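Local coordinates for protein arylamine n-acetyltransferase (Mycobacterium smegmatis, PDB 1W5R) that catalyses, in its unmutated form, the transfer of an acetyl group from acetyl-coenzyme A to the amino nitrogen of arylamines, at residues E42-D45 and P46-G49; N77-L80 and G81-E85; A270-A273 and E274-T278. The protein carries 1 engineered substitution. One frame throughout, in Å; residues are numbered along the deposited sequence.

How the contacts relate
Contact 1 (42-49) covers the short helix 44-47 and its end, contact 2 (77-85) lies within helix 73-87, and contact 3 (270-278) closes helix 268-274 and the chain itself; they follow one another in that order. Contacts 1 and 3, with centres 12 Å apart, touch: L47 O probably accepts a hydrogen bond from R271 NE, and L47 and L48 pack on R271, V272 and V275. The C-terminal helix 268-274 and V275 after it thus pack against the short helix 44-47 and L48 near the start of the chain. Contact 2 touches neither, its centre lying 22 Å from contact 1 and 32 Å from contact 3.

Contact 1. Residues E42-D45 and P46-G49; sequences ENLD and PLLG
The amide N of L48 is shared by two successive carbonyls, bonding to L44 O at 3.0 Å and weakly to D45 O at 2.9 Å, as happens where a helix tightens before it stops. One residue earlier, L47 N donates to N43 O (3.1 Å) in a nearly straight bond, and P46, which has no amide hydrogen, sets its ring CD against the same oxygen. N43 occupies the N-cap position but does not cap with its side chain. Instead its CG sits between the backbone N and the carbonyl carbon (chi1 71°), and the amide bonds to G210 and F207 through ND2 and to T212 through OD1. The first amide of the helix is met by another group: L44 N donates to E42 OE1 at 3.0 Å, nearly along the C-O bond, while E42 OE2 pairs with R69. Helix 44-47 ends in a Schellman motif, with G49 at positive phi as C-prime residue, G49 N bonded to P46 O and I50 N reaching back to D45 O. Among the apolar groups, L48 lays its branch over the carbonyl of L44, CG lying 3.3 Å from L44 O, whereas L44 CD2 and L47 CD2 meet loosely at 4.3 Å. The carboxylate of D45 turns off the helix to form salt bridges with K63 and R69.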
loop_
_atom_site.group_PDB
_atom_site.type_symbol
_atom_site.label_atom_id
_atom_site.label_comp_id
_atom_site.label_asym_id
_atom_site.label_seq_id
_atom_site.Cartn_x
_atom_site.Cartn_y
_atom_site.Cartn_z
ATOM N N GLU A 42 19.806 -3.325 5.634
ATOM C CA GLU A 42 20.124 -2.781 4.303
ATOM C C GLU A 42 21.407 -3.398 3.791
ATOM O O GLU A 42 22.278 -3.808 4.570
ATOM C CB GLU A 42 20.266 -1.258 4.301
ATOM C CG GLU A 42 21.231 -0.758 5.376
ATOM C CD GLU A 42 22.351 0.098 4.844
ATOM O OE1 GLU A 42 23.015 -0.328 3.873
ATOM O OE2 GLU A 42 22.600 1.163 5.435
ATOM N N ASN A 43 21.521 -3.447 2.470
ATOM C CA ASN A 43 22.737 -3.948 1.827
ATOM C C ASN A 43 23.322 -2.922 0.856
ATOM O O ASN A 43 23.829 -3.296 -0.187
ATOM C CB ASN A 43 22.450 -5.247 1.066
ATOM C CG ASN A 43 21.610 -4.997 -0.168
ATOM O OD1 ASN A 43 20.708 -4.158 -0.134
ATOM N ND2 ASN A 43 21.907 -5.701 -1.265
ATOM N N LEU A 44 23.238 -1.639 1.185
ATOM C CA LEU A 44 23.771 -0.630 0.262
ATOM C C LEU A 44 25.275 -0.805 0.010
ATOM O O LEU A 44 25.738 -0.561 -1.106
ATOM C CB LEU A 44 23.483 0.778 0.756
ATOM C CG LEU A 44 22.010 1.172 0.603
ATOM C CD1 LEU A 44 21.661 2.243 1.632
ATOM C CD2 LEU A 44 21.678 1.621 -0.825
ATOM N N ASP A 45 26.030 -1.246 1.021
ATOM C CA ASP A 45 27.473 -1.431 0.808
ATOM C C ASP A 45 27.742 -2.489 -0.280
ATOM O O ASP A 45 28.340 -2.161 -1.299
ATOM C CB ASP A 45 28.218 -1.747 2.112
ATOM C CG ASP A 45 28.523 -0.498 2.937
ATOM O OD1 ASP A 45 28.116 0.629 2.549
ATOM O OD2 ASP A 45 29.180 -0.649 3.997
ATOM N N PRO A 46 27.293 -3.752 -0.095
ATOM C CA PRO A 46 27.559 -4.741 -1.165
ATOM C C PRO A 46 26.960 -4.352 -2.509
ATOM O O PRO A 46 27.552 -4.652 -3.548
ATOM C CB PRO A 46 26.907 -6.033 -0.666
ATOM C CG PRO A 46 26.535 -5.816 0.732
ATOM C CD PRO A 46 26.669 -4.370 1.094
ATOM N N LEU A 47 25.797 -3.700 -2.490
ATOM C CA LEU A 47 25.192 -3.213 -3.743
ATOM C C LEU A 47 26.159 -2.300 -4.512
ATOM O O LEU A 47 26.262 -2.381 -5.755
ATOM C CB LEU A 47 23.865 -2.484 -3.467
ATOM C CG LEU A 47 23.150 -1.898 -4.703
ATOM C CD1 LEU A 47 22.680 -2.992 -5.645
ATOM C CD2 LEU A 47 21.998 -1.003 -4.278
ATOM N N LEU A 48 26.889 -1.481 -3.756
ATOM C CA LEU A 48 27.790 -0.479 -4.323
ATOM C C LEU A 48 29.222 -0.999 -4.451
ATOM O O LEU A 48 30.153 -0.224 -4.711
ATOM C CB LEU A 48 27.751 0.794 -3.475
ATOM C CG LEU A 48 26.400 1.520 -3.571
ATOM C CD1 LEU A 48 26.221 2.487 -2.419
ATOM C CD2 LEU A 48 26.259 2.236 -4.921
ATOM N N GLY A 49 29.403 -2.304 -4.257
ATOM C CA GLY A 49 30.734 -2.916 -4.408
ATOM C C GLY A 49 31.645 -2.737 -3.201
ATOM O O GLY A 49 32.867 -2.919 -3.297
#

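Contact 2. Residues N77-L80 and G81-E85; sequences NGLL and GYVLE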
loop_
_atom_site.group_PDB
_atom_site.type_symbol
_atom_site.label_atom_id
_atom_site.label_comp_id
_atom_site.label_asym_id
_atom_site.label_seq_id
_atom_site.Cartn_x
_atom_site.Cartn_y
_atom_site.Cartn_z
ATOM N N ASN A 77 23.403 -9.039 13.781
ATOM C CA ASN A 77 23.594 -9.991 14.866
ATOM C C ASN A 77 24.981 -9.907 15.451
ATOM O O ASN A 77 25.167 -10.196 16.637
ATOM C CB ASN A 77 23.198 -11.394 14.421
ATOM C CG ASN A 77 21.681 -11.527 14.295
ATOM O OD1 ASN A 77 20.945 -10.937 15.085
ATOM N ND2 ASN A 77 21.221 -12.264 13.291
ATOM N N GLY A 78 25.944 -9.482 14.648
ATOM C CA GLY A 78 27.274 -9.240 15.197
ATOM C C GLY A 78 27.188 -8.145 16.238
ATOM O O GLY A 78 27.620 -8.329 17.384
ATOM N N LEU A 79 26.604 -7.008 15.859
ATOM C CA LEU A 79 26.452 -5.888 16.772
ATOM C C LEU A 79 25.698 -6.287 18.036
ATOM O O LEU A 79 26.144 -5.995 19.158
ATOM C CB LEU A 79 25.731 -4.720 16.076
ATOM C CG LEU A 79 25.412 -3.500 16.951
ATOM C CD1 LEU A 79 26.673 -2.858 17.477
ATOM C CD2 LEU A 79 24.596 -2.483 16.169
ATOM N N LEU A 80 24.541 -6.918 17.869
ATOM C CA LEU A 80 23.735 -7.290 19.031
ATOM C C LEU A 80 24.475 -8.281 19.912
ATOM O O LEU A 80 24.361 -8.229 21.140
ATOM C CB LEU A 80 22.380 -7.860 18.583
ATOM C CG LEU A 80 21.398 -8.173 19.717
ATOM C CD1 LEU A 80 21.211 -6.997 20.668
ATOM C CD2 LEU A 80 20.059 -8.597 19.128
ATOM N N GLY A 81 25.236 -9.175 19.292
ATOM C CA GLY A 81 26.065 -10.125 20.038
ATOM C C GLY A 81 27.011 -9.424 21.003
ATOM O O GLY A 81 27.091 -9.791 22.178
ATOM N N TYR A 82 27.720 -8.404 20.524
ATOM C CA TYR A 82 28.637 -7.634 21.376
ATOM C C TYR A 82 27.881 -6.913 22.474
ATOM O O TYR A 82 28.310 -6.916 23.638
ATOM C CB TYR A 82 29.427 -6.617 20.549
ATOM C CG TYR A 82 30.385 -7.237 19.551
ATOM C CD1 TYR A 82 30.264 -6.988 18.173
ATOM C CD2 TYR A 82 31.425 -8.060 19.984
ATOM C CE1 TYR A 82 31.155 -7.567 17.262
ATOM C CE2 TYR A 82 32.313 -8.637 19.091
ATOM C CZ TYR A 82 32.184 -8.381 17.728
ATOM O OH TYR A 82 33.058 -8.945 16.834
ATOM N N VAL A 83 26.748 -6.315 22.116
ATOM C CA VAL A 83 25.941 -5.566 23.077
ATOM C C VAL A 83 25.467 -6.479 24.200
ATOM O O VAL A 83 25.600 -6.130 25.387
ATOM C CB VAL A 83 24.729 -4.875 22.408
ATOM C CG1 VAL A 83 23.754 -4.380 23.460
ATOM C CG2 VAL A 83 25.192 -3.746 21.533
ATOM N N LEU A 84 24.938 -7.650 23.844
ATOM C CA LEU A 84 24.386 -8.551 24.861
ATOM C C LEU A 84 25.462 -9.089 25.796
ATOM O O LEU A 84 25.243 -9.171 27.010
ATOM C CB LEU A 84 23.573 -9.682 24.242
ATOM C CG LEU A 84 22.312 -9.247 23.482
ATOM C CD1 LEU A 84 21.693 -10.465 22.853
ATOM C CD2 LEU A 84 21.271 -8.487 24.337
ATOM N N GLU A 85 26.615 -9.439 25.230
ATOM C CA GLU A 85 27.799 -9.833 26.003
ATOM C C GLU A 85 28.197 -8.775 27.011
ATOM O O GLU A 85 28.468 -9.081 28.188
ATOM C CB GLU A 85 28.980 -10.029 25.066
ATOM C CG GLU A 85 29.017 -11.356 24.426
ATOM C CD GLU A 85 30.350 -11.639 23.767
ATOM O OE1 GLU A 85 30.965 -10.717 23.163
ATOM O OE2 GLU A 85 30.757 -12.805 23.837
#
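L80 and L84, one helical turn apart, cross obliquely, and the CD1 methyl of L80 fits into the fork of L84, 3.8 Å from CG and 4.0 Å from CD2. The two chains leave the backbone differently. L80 places CG opposite its own N (chi1 -175°), which sends the branch outward from the helix, with CD1 leaning toward L84, while L84 turns CG to the side of its N (chi1 -64°), back over the carbonyl of L80. L84 CG therefore lies only 3.3 Å from L80 O, the atom that also accepts the bond from L84 N at 2.8 Å. V83 points one methyl back in the same way: CG2 rests 3.4 Å from L79 O and, more loosely, 4.4 Å from L79 CD1. These are i to i+4 contacts of a regular alpha helix, whose backbone bonds run unbroken from G81 N on N77 O to L84 N on L80 O. Helix 73-87 starts where this family keeps its catalytic cysteine, replaced by an engineered glutamine in this variant. N77, near that end, bonds through ND2 to N114 O and to D130, probably the aspartate of the Cys-His-Asp triad. On another flank Y82 swings its ring back along the helix past G78, bringing CD1 to 3.1 Å from G78 O; the ring lies oblique to that carbonyl. Its hydroxyl bonds to L55 O, and R93 makes a cation-pi contact with the ring. Helices 8-14, 25-38 and 57-66 pack against the apolar side, with Y11 touching L79, L80 and V83, I31 touching L80 and F61 touching both L79 and V83.

Contact 3. Residues A270-A273 and E274-T278; sequences ARVA and EVLDT
R271 and E274, three residues apart, are joined by a salt bridge in which R271 NH1 donates to E274 OE1 at 2.9 Å; R271 NE is also hydrogen-bonded to L47 O. The oxygen of E274 is met nearly along its C-O bond but sits 19° out of the guanidinium plane, and the two flat groups stand almost perpendicular, at 84°. A bend at chi2 (55°) folds the arginine forward along the helix to its partner. One face of the guanidinium receives V275 CG1, offset toward the rim and 3.7 Å from NH1, so that salt bridge, NE bond and methyl jointly hold the group. The backbone bonding meanwhile shifts from i+4 to i+3: E274 N makes only weak bonds to A270 O and R271 O, and V275 N turns to V272 O at 3.1 Å, a tightened, 3-10-like turn common at helix C-termini; a type I turn from V275 to T278 follows. Further out, L276 CG rests 3.4 Å from A273 O, and its CD2 meets V272 CG1 at 4.3 Å. V272 and L276 both face helix 245-255, while L276 pairs by backbone with R227, in the turn between strands 220-225 and 228-233, and T278's terminal carboxylate forms a salt bridge to R225.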
loop_
_atom_site.group_PDB
_atom_site.type_symbol
_atom_site.label_atom_id
_atom_site.label_comp_id
_atom_site.label_asym_id
_atom_site.label_seq_id
_atom_site.Cartn_x
_atom_site.Cartn_y
_atom_site.Cartn_z
ATOM N N ALA A 270 22.109 6.085 -9.501
ATOM C CA ALA A 270 22.322 5.334 -10.737
ATOM C C ALA A 270 22.416 3.823 -10.515
ATOM O O ALA A 270 21.931 3.047 -11.323
ATOM C CB ALA A 270 23.560 5.839 -11.489
ATOM N N ARG A 271 23.025 3.406 -9.407
ATOM C CA ARG A 271 23.135 1.982 -9.149
ATOM C C ARG A 271 21.785 1.396 -8.725
ATOM O O ARG A 271 21.427 0.290 -9.119
ATOM C CB ARG A 271 24.194 1.723 -8.075
ATOM C CG ARG A 271 24.345 0.261 -7.657
ATOM C CD ARG A 271 24.632 -0.698 -8.825
ATOM N NE ARG A 271 24.871 -2.049 -8.313
ATOM C CZ ARG A 271 24.633 -3.179 -8.968
ATOM N NH1 ARG A 271 24.131 -3.168 -10.206
ATOM N NH2 ARG A 271 24.883 -4.338 -8.361
ATOM N N VAL A 272 21.057 2.144 -7.912
ATOM C CA VAL A 272 19.699 1.747 -7.542
ATOM C C VAL A 272 18.817 1.606 -8.793
ATOM O O VAL A 272 18.018 0.677 -8.896
ATOM C CB VAL A 272 19.117 2.714 -6.502
ATOM C CG1 VAL A 272 17.630 2.468 -6.288
ATOM C CG2 VAL A 272 19.853 2.541 -5.191
ATOM N N ALA A 273 18.998 2.503 -9.768
ATOM C CA ALA A 273 18.247 2.387 -11.021
ATOM C C ALA A 273 18.452 1.033 -11.700
ATOM O O ALA A 273 17.501 0.437 -12.199
ATOM C CB ALA A 273 18.611 3.524 -11.965
ATOM N N GLU A 274 19.685 0.517 -11.673
ATOM C CA GLU A 274 20.019 -0.764 -12.311
ATOM C C GLU A 274 19.290 -1.961 -11.696
ATOM O O GLU A 274 19.080 -2.979 -12.358
ATOM C CB GLU A 274 21.527 -1.038 -12.238
ATOM C CG GLU A 274 22.337 -0.126 -13.136
ATOM C CD GLU A 274 23.841 -0.357 -13.051
ATOM O OE1 GLU A 274 24.322 -1.038 -12.128
ATOM O OE2 GLU A 274 24.543 0.164 -13.944
ATOM N N VAL A 275 18.922 -1.827 -10.421
ATOM C CA VAL A 275 18.380 -2.957 -9.668
ATOM C C VAL A 275 16.911 -2.775 -9.236
ATOM O O VAL A 275 16.441 -3.448 -8.324
ATOM C CB VAL A 275 19.280 -3.323 -8.444
ATOM C CG1 VAL A 275 20.673 -3.702 -8.920
ATOM C CG2 VAL A 275 19.335 -2.194 -7.439
ATOM N N LEU A 276 16.168 -1.900 -9.907
ATOM C CA LEU A 276 14.768 -1.701 -9.545
ATOM C C LEU A 276 14.002 -3.015 -9.609
ATOM O O LEU A 276 13.097 -3.260 -8.799
ATOM C CB LEU A 276 14.119 -0.676 -10.477
ATOM C CG LEU A 276 14.648 0.756 -10.387
ATOM C CD1 LEU A 276 13.878 1.630 -11.381
ATOM C CD2 LEU A 276 14.532 1.355 -8.990
ATOM N N ASP A 277 14.360 -3.865 -10.567
ATOM C CA ASP A 277 13.595 -5.082 -10.822
ATOM C C ASP A 277 14.395 -6.361 -10.694
ATOM O O ASP A 277 14.043 -7.398 -11.262
ATOM C CB ASP A 277 12.879 -4.975 -12.185
ATOM C CG ASP A 277 11.928 -3.793 -12.230
ATOM O OD1 ASP A 277 10.910 -3.829 -11.492
ATOM O OD2 ASP A 277 12.222 -2.798 -12.931
ATOM N N THR A 278 15.460 -6.295 -9.890
ATOM C CA THR A 278 16.281 -7.470 -9.635
ATOM C C THR A 278 16.239 -7.882 -8.163
ATOM O O THR A 278 16.911 -8.842 -7.800
ATOM C CB THR A 278 17.749 -7.230 -10.015
ATOM O OG1 THR A 278 18.252 -6.126 -9.265
ATOM C CG2 THR A 278 17.885 -6.912 -11.507
ATOM O OXT THR A 278 15.559 -7.288 -7.326
#